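Local coordinates for major capsid protein (Human herpesvirus 1, PDB 1NO7) that builds the capsomers of the herpes simplex virus capsid as major capsid protein VP5, this fragment being its large protease-resistant upper domain, at residues A[53-57]-A[525-530]; A[221-225]-A[240-244]; A[264-268]-A[298-302]. All blocks are in the same frame, centred on the assembly; numbering follows the deposited sequence.

Contact 1: residues A[53-57]-A[525-530]; sequences QLFLN and NFPPAL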
loop_
_atom_site.group_PDB
_atom_site.type_symbol
_atom_site.label_atom_id
_atom_site.label_comp_id
_atom_site.label_asym_id
_atom_site.label_seq_id
_atom_site.Cartn_x
_atom_site.Cartn_y
_atom_site.Cartn_z
ATOM N N GLN A 53 5.587 -14.223 -10.759
ATOM C CA GLN A 53 5.475 -15.303 -11.748
ATOM C C GLN A 53 6.294 -16.508 -11.324
ATOM O O GLN A 53 5.824 -17.645 -11.378
ATOM C CB GLN A 53 5.929 -14.830 -13.133
ATOM C CG GLN A 53 4.769 -14.614 -14.083
ATOM C CD GLN A 53 3.717 -15.704 -13.944
ATOM O OE1 GLN A 53 4.018 -16.892 -14.051
ATOM N NE2 GLN A 53 2.476 -15.301 -13.699
ATOM N N LEU A 54 7.527 -16.245 -10.910
ATOM C CA LEU A 54 8.419 -17.286 -10.441
ATOM C C LEU A 54 7.648 -18.106 -9.402
ATOM O O LEU A 54 7.893 -19.308 -9.235
ATOM C CB LEU A 54 9.642 -16.629 -9.809
ATOM C CG LEU A 54 10.711 -17.507 -9.176
ATOM C CD1 LEU A 54 11.230 -18.491 -10.216
ATOM C CD2 LEU A 54 11.817 -16.614 -8.616
ATOM N N PHE A 55 6.712 -17.428 -8.732
ATOM C CA PHE A 55 5.847 -17.998 -7.692
ATOM C C PHE A 55 4.827 -18.993 -8.264
ATOM O O PHE A 55 4.928 -20.198 -8.016
ATOM C CB PHE A 55 5.148 -16.835 -6.956
ATOM C CG PHE A 55 4.069 -17.244 -5.969
ATOM C CD1 PHE A 55 4.029 -18.514 -5.409
ATOM C CD2 PHE A 55 3.115 -16.310 -5.559
ATOM C CE1 PHE A 55 3.056 -18.844 -4.456
ATOM C CE2 PHE A 55 2.144 -16.629 -4.611
ATOM C CZ PHE A 55 2.115 -17.895 -4.060
ATOM N N LEU A 56 3.863 -18.505 -9.040
ATOM C CA LEU A 56 2.840 -19.381 -9.617
ATOM C C LEU A 56 3.381 -20.493 -10.519
ATOM O O LEU A 56 2.603 -21.240 -11.121
ATOM C CB LEU A 56 1.821 -18.565 -10.420
ATOM C CG LEU A 56 1.267 -17.315 -9.742
ATOM C CD1 LEU A 56 0.105 -16.767 -10.557
ATOM C CD2 LEU A 56 0.823 -17.667 -8.325
ATOM N N ASN A 57 4.698 -20.609 -10.634
ATOM C CA ASN A 57 5.252 -21.647 -11.488
ATOM C C ASN A 57 5.953 -22.723 -10.689
ATOM O O ASN A 57 6.449 -23.696 -11.251
ATOM C CB ASN A 57 6.208 -21.042 -12.519
ATOM C CG ASN A 57 5.498 -20.119 -13.500
ATOM O OD1 ASN A 57 4.420 -20.443 -14.011
ATOM N ND2 ASN A 57 6.100 -18.968 -13.769
ATOM N N ASN A 525 0.634 -13.496 -17.583
ATOM C CA ASN A 525 0.926 -14.934 -17.580
ATOM C C ASN A 525 0.323 -15.686 -16.389
ATOM O O ASN A 525 1.049 -16.317 -15.619
ATOM C CB ASN A 525 2.440 -15.165 -17.573
ATOM C CG ASN A 525 3.148 -14.436 -18.688
ATOM O OD1 ASN A 525 2.805 -14.590 -19.859
ATOM N ND2 ASN A 525 4.153 -13.643 -18.331
ATOM N N PHE A 526 -0.997 -15.641 -16.243
ATOM C CA PHE A 526 -1.634 -16.318 -15.122
ATOM C C PHE A 526 -2.118 -17.726 -15.470
ATOM O O PHE A 526 -3.022 -17.894 -16.294
ATOM C CB PHE A 526 -2.808 -15.486 -14.602
ATOM C CG PHE A 526 -3.425 -16.034 -13.346
ATOM C CD1 PHE A 526 -2.686 -16.100 -12.163
ATOM C CD2 PHE A 526 -4.732 -16.521 -13.350
ATOM C CE1 PHE A 526 -3.232 -16.644 -10.999
ATOM C CE2 PHE A 526 -5.293 -17.071 -12.189
ATOM C CZ PHE A 526 -4.533 -17.133 -11.004
ATOM N N PRO A 527 -1.526 -18.757 -14.832
ATOM C CA PRO A 527 -1.898 -20.159 -15.076
ATOM C C PRO A 527 -3.405 -20.324 -14.987
ATOM O O PRO A 527 -3.981 -20.234 -13.909
ATOM C CB PRO A 527 -1.174 -20.916 -13.966
ATOM C CG PRO A 527 0.073 -20.078 -13.739
ATOM C CD PRO A 527 -0.502 -18.659 -13.773
ATOM N N PRO A 528 -4.061 -20.574 -16.122
ATOM C CA PRO A 528 -5.513 -20.750 -16.185
ATOM C C PRO A 528 -6.020 -21.836 -15.231
ATOM O O PRO A 528 -7.215 -21.901 -14.920
ATOM C CB PRO A 528 -5.744 -21.097 -17.645
ATOM C CG PRO A 528 -4.503 -21.883 -17.977
ATOM C CD PRO A 528 -3.428 -21.021 -17.374
ATOM N N ALA A 529 -5.105 -22.688 -14.777
ATOM C CA ALA A 529 -5.452 -23.757 -13.847
ATOM C C ALA A 529 -5.869 -23.144 -12.507
ATOM O O ALA A 529 -6.969 -23.401 -12.006
ATOM C CB ALA A 529 -4.257 -24.682 -13.649
ATOM N N LEU A 530 -4.983 -22.323 -11.950
ATOM C CA LEU A 530 -5.210 -21.656 -10.672
ATOM C C LEU A 530 -6.371 -20.645 -10.657
ATOM O O LEU A 530 -6.772 -20.177 -9.587
ATOM C CB LEU A 530 -3.924 -20.949 -10.236
ATOM C CG LEU A 530 -2.668 -21.826 -10.177
ATOM C CD1 LEU A 530 -1.418 -20.954 -9.998
ATOM C CD2 LEU A 530 -2.798 -22.824 -9.031
#

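Contact 2: residues A[221-225]-A[240-244]; sequences VSYVV and YRDLV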
loop_
_atom_site.group_PDB
_atom_site.type_symbol
_atom_site.label_atom_id
_atom_site.label_comp_id
_atom_site.label_asym_id
_atom_site.label_seq_id
_atom_site.Cartn_x
_atom_site.Cartn_y
_atom_site.Cartn_z
ATOM N N VAL A 221 -2.524 12.547 -1.368
ATOM C CA VAL A 221 -3.624 13.035 -0.549
ATOM C C VAL A 221 -3.085 13.981 0.530
ATOM O O VAL A 221 -3.701 15.011 0.839
ATOM C CB VAL A 221 -4.370 11.874 0.131
ATOM C CG1 VAL A 221 -5.380 12.429 1.132
ATOM C CG2 VAL A 221 -5.091 11.022 -0.933
ATOM N N SER A 222 -1.926 13.641 1.092
ATOM C CA SER A 222 -1.323 14.473 2.126
ATOM C C SER A 222 -1.140 15.888 1.559
ATOM O O SER A 222 -1.701 16.855 2.093
ATOM C CB SER A 222 0.022 13.886 2.558
ATOM O OG SER A 222 0.444 14.466 3.779
ATOM N N TYR A 223 -0.376 15.986 0.468
ATOM C CA TYR A 223 -0.109 17.247 -0.246
ATOM C C TYR A 223 -1.400 18.001 -0.628
ATOM O O TYR A 223 -1.628 19.135 -0.194
ATOM C CB TYR A 223 0.678 16.923 -1.502
ATOM C CG TYR A 223 1.912 16.106 -1.212
ATOM C CD1 TYR A 223 2.440 15.241 -2.171
ATOM C CD2 TYR A 223 2.597 16.254 -0.010
ATOM C CE1 TYR A 223 3.635 14.544 -1.943
ATOM C CE2 TYR A 223 3.791 15.570 0.230
ATOM C CZ TYR A 223 4.309 14.723 -0.743
ATOM O OH TYR A 223 5.535 14.115 -0.549
ATOM N N VAL A 224 -2.229 17.376 -1.457
ATOM C CA VAL A 224 -3.505 17.959 -1.858
ATOM C C VAL A 224 -4.217 18.665 -0.687
ATOM O O VAL A 224 -5.136 19.478 -0.876
ATOM C CB VAL A 224 -4.431 16.856 -2.404
ATOM C CG1 VAL A 224 -5.829 17.417 -2.722
ATOM C CG2 VAL A 224 -3.788 16.239 -3.642
ATOM N N VAL A 225 -3.819 18.331 0.530
ATOM C CA VAL A 225 -4.407 18.965 1.691
ATOM C C VAL A 225 -3.468 20.100 2.083
ATOM O O VAL A 225 -3.904 21.228 2.313
ATOM C CB VAL A 225 -4.561 17.955 2.855
ATOM C CG1 VAL A 225 -4.683 18.691 4.185
ATOM C CG2 VAL A 225 -5.800 17.086 2.620
ATOM N N TYR A 240 -10.751 15.712 0.415
ATOM C CA TYR A 240 -9.338 15.513 0.743
ATOM C C TYR A 240 -8.955 15.852 2.192
ATOM O O TYR A 240 -8.127 15.154 2.802
ATOM C CB TYR A 240 -8.462 16.321 -0.213
ATOM C CG TYR A 240 -8.353 15.663 -1.550
ATOM C CD1 TYR A 240 -9.298 15.900 -2.561
ATOM C CD2 TYR A 240 -7.346 14.739 -1.780
ATOM C CE1 TYR A 240 -9.232 15.214 -3.772
ATOM C CE2 TYR A 240 -7.269 14.057 -2.965
ATOM C CZ TYR A 240 -8.207 14.284 -3.960
ATOM O OH TYR A 240 -8.103 13.527 -5.107
ATOM N N ARG A 241 -9.539 16.924 2.730
ATOM C CA ARG A 241 -9.259 17.345 4.101
ATOM C C ARG A 241 -9.859 16.292 5.028
ATOM O O ARG A 241 -9.146 15.649 5.805
ATOM C CB ARG A 241 -9.912 18.698 4.398
ATOM C CG ARG A 241 -9.465 19.858 3.518
ATOM C CD ARG A 241 -10.500 20.986 3.587
ATOM N NE ARG A 241 -10.091 22.189 2.869
ATOM C CZ ARG A 241 -9.069 22.958 3.227
ATOM N NH1 ARG A 241 -8.348 22.649 4.295
ATOM N NH2 ARG A 241 -8.769 24.041 2.525
ATOM N N ASP A 242 -11.179 16.122 4.916
ATOM C CA ASP A 242 -11.918 15.162 5.723
ATOM C C ASP A 242 -11.130 13.860 5.833
ATOM O O ASP A 242 -10.968 13.311 6.924
ATOM C CB ASP A 242 -13.287 14.885 5.099
ATOM C CG ASP A 242 -14.333 14.534 6.135
ATOM O OD1 ASP A 242 -15.463 14.154 5.755
ATOM O OD2 ASP A 242 -14.023 14.653 7.341
ATOM N N LEU A 243 -10.628 13.374 4.701
ATOM C CA LEU A 243 -9.860 12.138 4.696
ATOM C C LEU A 243 -8.777 12.205 5.763
ATOM O O LEU A 243 -8.781 11.435 6.715
ATOM C CB LEU A 243 -9.206 11.923 3.341
ATOM C CG LEU A 243 -9.297 10.498 2.801
ATOM C CD1 LEU A 243 -10.645 10.359 2.106
ATOM C CD2 LEU A 243 -8.168 10.206 1.799
ATOM N N VAL A 244 -7.846 13.138 5.615
ATOM C CA VAL A 244 -6.770 13.255 6.590
ATOM C C VAL A 244 -7.300 13.528 7.999
ATOM O O VAL A 244 -6.734 13.055 8.984
ATOM C CB VAL A 244 -5.809 14.386 6.228
ATOM C CG1 VAL A 244 -4.582 14.307 7.156
ATOM C CG2 VAL A 244 -5.419 14.287 4.760
#

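Contact 3: residues A[264-268]-A[298-302]; sequences LGGQA and LDRHR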
loop_
_atom_site.group_PDB
_atom_site.type_symbol
_atom_site.label_atom_id
_atom_site.label_comp_id
_atom_site.label_asym_id
_atom_site.label_seq_id
_atom_site.Cartn_x
_atom_site.Cartn_y
_atom_site.Cartn_z
ATOM N N LEU A 264 9.475 1.459 28.221
ATOM C CA LEU A 264 9.917 0.070 28.250
ATOM C C LEU A 264 10.689 -0.339 26.992
ATOM O O LEU A 264 10.240 -0.104 25.871
ATOM C CB LEU A 264 8.692 -0.838 28.443
ATOM C CG LEU A 264 8.837 -2.280 28.948
ATOM C CD1 LEU A 264 7.457 -2.842 29.266
ATOM C CD2 LEU A 264 9.543 -3.139 27.912
ATOM N N GLY A 265 11.856 -0.943 27.192
ATOM C CA GLY A 265 12.678 -1.407 26.085
ATOM C C GLY A 265 13.056 -0.399 25.014
ATOM O O GLY A 265 13.076 -0.735 23.830
ATOM N N GLY A 266 13.363 0.830 25.419
ATOM C CA GLY A 266 13.738 1.849 24.454
ATOM C C GLY A 266 12.635 2.155 23.458
ATOM O O GLY A 266 12.854 2.862 22.471
ATOM N N GLN A 267 11.447 1.615 23.720
ATOM C CA GLN A 267 10.282 1.817 22.862
ATOM C C GLN A 267 9.110 2.375 23.683
ATOM O O GLN A 267 8.666 1.746 24.642
ATOM C CB GLN A 267 9.870 0.489 22.195
ATOM C CG GLN A 267 10.858 -0.055 21.138
ATOM C CD GLN A 267 10.349 -1.315 20.427
ATOM O OE1 GLN A 267 9.217 -1.352 19.938
ATOM N NE2 GLN A 267 11.193 -2.345 20.360
ATOM N N ALA A 268 8.617 3.555 23.306
ATOM C CA ALA A 268 7.500 4.190 24.007
ATOM C C ALA A 268 6.391 3.182 24.233
ATOM O O ALA A 268 6.316 2.149 23.564
ATOM C CB ALA A 268 6.967 5.377 23.205
ATOM N N LEU A 298 16.397 -0.085 15.882
ATOM C CA LEU A 298 15.691 -0.664 17.017
ATOM C C LEU A 298 16.641 -1.585 17.783
ATOM O O LEU A 298 17.502 -2.242 17.180
ATOM C CB LEU A 298 14.463 -1.457 16.545
ATOM C CG LEU A 298 13.209 -0.703 16.077
ATOM C CD1 LEU A 298 12.134 -1.715 15.638
ATOM C CD2 LEU A 298 12.684 0.192 17.210
ATOM N N ASP A 299 16.475 -1.622 19.108
ATOM C CA ASP A 299 17.299 -2.452 19.997
ATOM C C ASP A 299 17.481 -3.890 19.488
ATOM O O ASP A 299 16.600 -4.455 18.823
ATOM C CB ASP A 299 16.686 -2.477 21.401
ATOM C CG ASP A 299 16.583 -1.094 22.017
ATOM O OD1 ASP A 299 17.637 -0.464 22.248
ATOM O OD2 ASP A 299 15.447 -0.636 22.267
ATOM N N ARG A 300 18.631 -4.476 19.807
ATOM C CA ARG A 300 18.942 -5.835 19.385
ATOM C C ARG A 300 17.805 -6.814 19.703
ATOM O O ARG A 300 17.465 -7.671 18.885
ATOM C CB ARG A 300 20.232 -6.284 20.066
ATOM C CG ARG A 300 21.369 -5.296 19.888
ATOM C CD ARG A 300 22.475 -5.531 20.899
ATOM N NE ARG A 300 23.527 -4.523 20.796
ATOM C CZ ARG A 300 24.565 -4.433 21.622
ATOM N NH1 ARG A 300 24.696 -5.294 22.626
ATOM N NH2 ARG A 300 25.477 -3.483 21.445
ATOM N N HIS A 301 17.211 -6.661 20.885
ATOM C CA HIS A 301 16.128 -7.525 21.348
ATOM C C HIS A 301 14.854 -7.539 20.490
ATOM O O HIS A 301 13.751 -7.704 21.010
ATOM C CB HIS A 301 15.755 -7.147 22.782
ATOM C CG HIS A 301 15.044 -5.834 22.890
ATOM N ND1 HIS A 301 13.874 -5.564 22.213
ATOM C CD2 HIS A 301 15.335 -4.717 23.598
ATOM C CE1 HIS A 301 13.474 -4.338 22.499
ATOM N NE2 HIS A 301 14.343 -3.802 23.339
ATOM N N ARG A 302 15.007 -7.374 19.182
ATOM C CA ARG A 302 13.925 -7.385 18.277
ATOM C C ARG A 302 14.495 -8.333 17.277
ATOM O O ARG A 302 13.884 -9.324 16.848
ATOM C CB ARG A 302 13.583 -5.996 17.732
ATOM C CG ARG A 302 12.121 -5.704 17.490
ATOM C CD ARG A 302 11.201 -5.934 18.653
ATOM N NE ARG A 302 9.827 -5.833 18.208
ATOM C CZ ARG A 302 9.192 -4.673 18.039
ATOM N NH1 ARG A 302 9.808 -3.530 18.310
ATOM N NH2 ARG A 302 7.942 -4.674 17.601
#

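Contact 1: residues A[53-57]-A[525-530]
The helix 48-56 turns one face to the loop 525-530 and others to different neighbours, as a walk through residues 53-57, in its end region, makes plain. Gln53 points its CA-to-CB bond at the loop 525-530. Its NE2 comes 2.6 Å from Asn525 O, yet the angle is too poor for a hydrogen bond, and Asn525 is itself poorly ordered. At the other end of the same amide, Gln53 OE1 accepts a weak bond from Asn57 ND2 at 3.0 Å, four residues on. Leu54 and Phe55 face elsewhere: the Phe55 ring meets Trp59 edge-to-face and rests on Pro541 and Pro542. Leu56, one turn after Gln53, returns to the shared face and gives up 79 Å² of surface there. Leu56 CD1 reaches Phe526 CD1 at the edge of the ring (3.3 Å) and Pro527 CD at 3.8 Å, while Leu56 CB lies 4.0 Å from Leu530 CD1. Asn57 adds a marginal touch, its OD1 4.4 Å from Pro527 CG. The loop joins helices 517-521 and 531-534, so the contact brings a part near the start of the modelled chain against one near its end. With 255 Å² buried and its one short donor-acceptor approach poorly angled, the join depends on apolar fit centred on Leu56 rather than on directed bonds.

Contact 2: residues A[221-225]-A[240-244]
This is a helix-helix contact between two successive helices, 218-226 and 234-256, that cross steeply instead of folding back as a hairpin. Over the short segments the axes approach to 9.0 Å with a crossing angle of -119°, and the closest CA atoms are those of Val225 and Arg241, 5.7 Å apart. Valines on one helix meet a tyrosine and aliphatic residues on the other. Val224 CG1 sits over one face of the Tyr240 ring, 3.5 Å from its centroid and 24° off the normal, a CH-pi contact. Val221 CG1 lies 3.6 Å from Leu243 CD2 and 4.1 Å from Val244 CG2. One turn later, Val225 CG2 packs against Val244 CG2 (3.5 Å) and against the backbone of the facing helix at Tyr240 O (3.0 Å). Helix 195-208 joins in through Ile202, which touches both Val224 and Tyr240, and Leu243 reaches Tyr362 on helix 353-371. The Tyr240 hydroxyl bonds to Phe214 N, beyond the two segments. The tyrosine thus separates its roles, its ring packing against the valines and its polar end tied to a third part of the chain, so the crossing itself rests on close apolar fit.

Contact 3: residues A[264-268]-A[298-302]
Where two irregular segments meet, the account of donors and acceptors says more than the area, here 239 Å². Gly265 O takes a weak hydrogen bond from His301 NE2 (3.4 Å, 148°). The same oxygen lies 2.8 Å from Asp299 OD2, but both are acceptors, so that approach supplies no bond. Gln267 meets Arg302 less comfortably than the short distances suggest. Arg302 NH1 donates a weak bond to Gln267 OE1 (2.8 Å, 116°), while Gln267 NE2, a second donor, stands 2.7 Å from the same NH1. The guanidinium has a firmer partner outside the pair, since Arg302 NH2 forms a salt bridge with Asp278 OD2, and the backbone of Arg302 is hydrogen-bonded to Ala463. Gly265 O sits in a tight turn: Gln267 N is hydrogen-bonded to Leu264 O at 3.0 Å, though the place of that nitrogen is less certain, and the positive phi values of Gly265 (55°) and Gly266 (62°) are consistent with a type I' beta turn in the loop between helices 234-256 and 269-273. Glycine suits both positions. Gly266 is poorly ordered, but in the model an ideal CB there would clash, 2.5 Å from Asp299 OD2, whereas the Gly266 CA is 3.7 Å from that oxygen. In the facing loop, which runs from helix 290-296 towards strand 307-308, Leu298 CD2 lies 4.3 Å from the amide carbon Gln267 CD, a loose van der Waals touch. Gln267, largely buried, also rests against Asp278, the residue that pairs with Arg302.

The three contacts join different elements and never touch; their nearest atoms are about 21 to 29 Å apart. Contact 2 is the innermost, its centre about 17 Å from the centre of the chain and four of its seven touching residues buried. Contacts 1 and 3 lie further out, at about 23 and 26 Å. Chemistry changes with place: helix against helix is mainly apolar, side chain against side chain; helix against loop is apolar, with a poorly aligned polar approach at its rim; and loop against loop is polar with weak bonds. In sequence, contacts 2 and 3 follow one another inside the long span closed by contact 1, which lies across the chain's centre from contact 2.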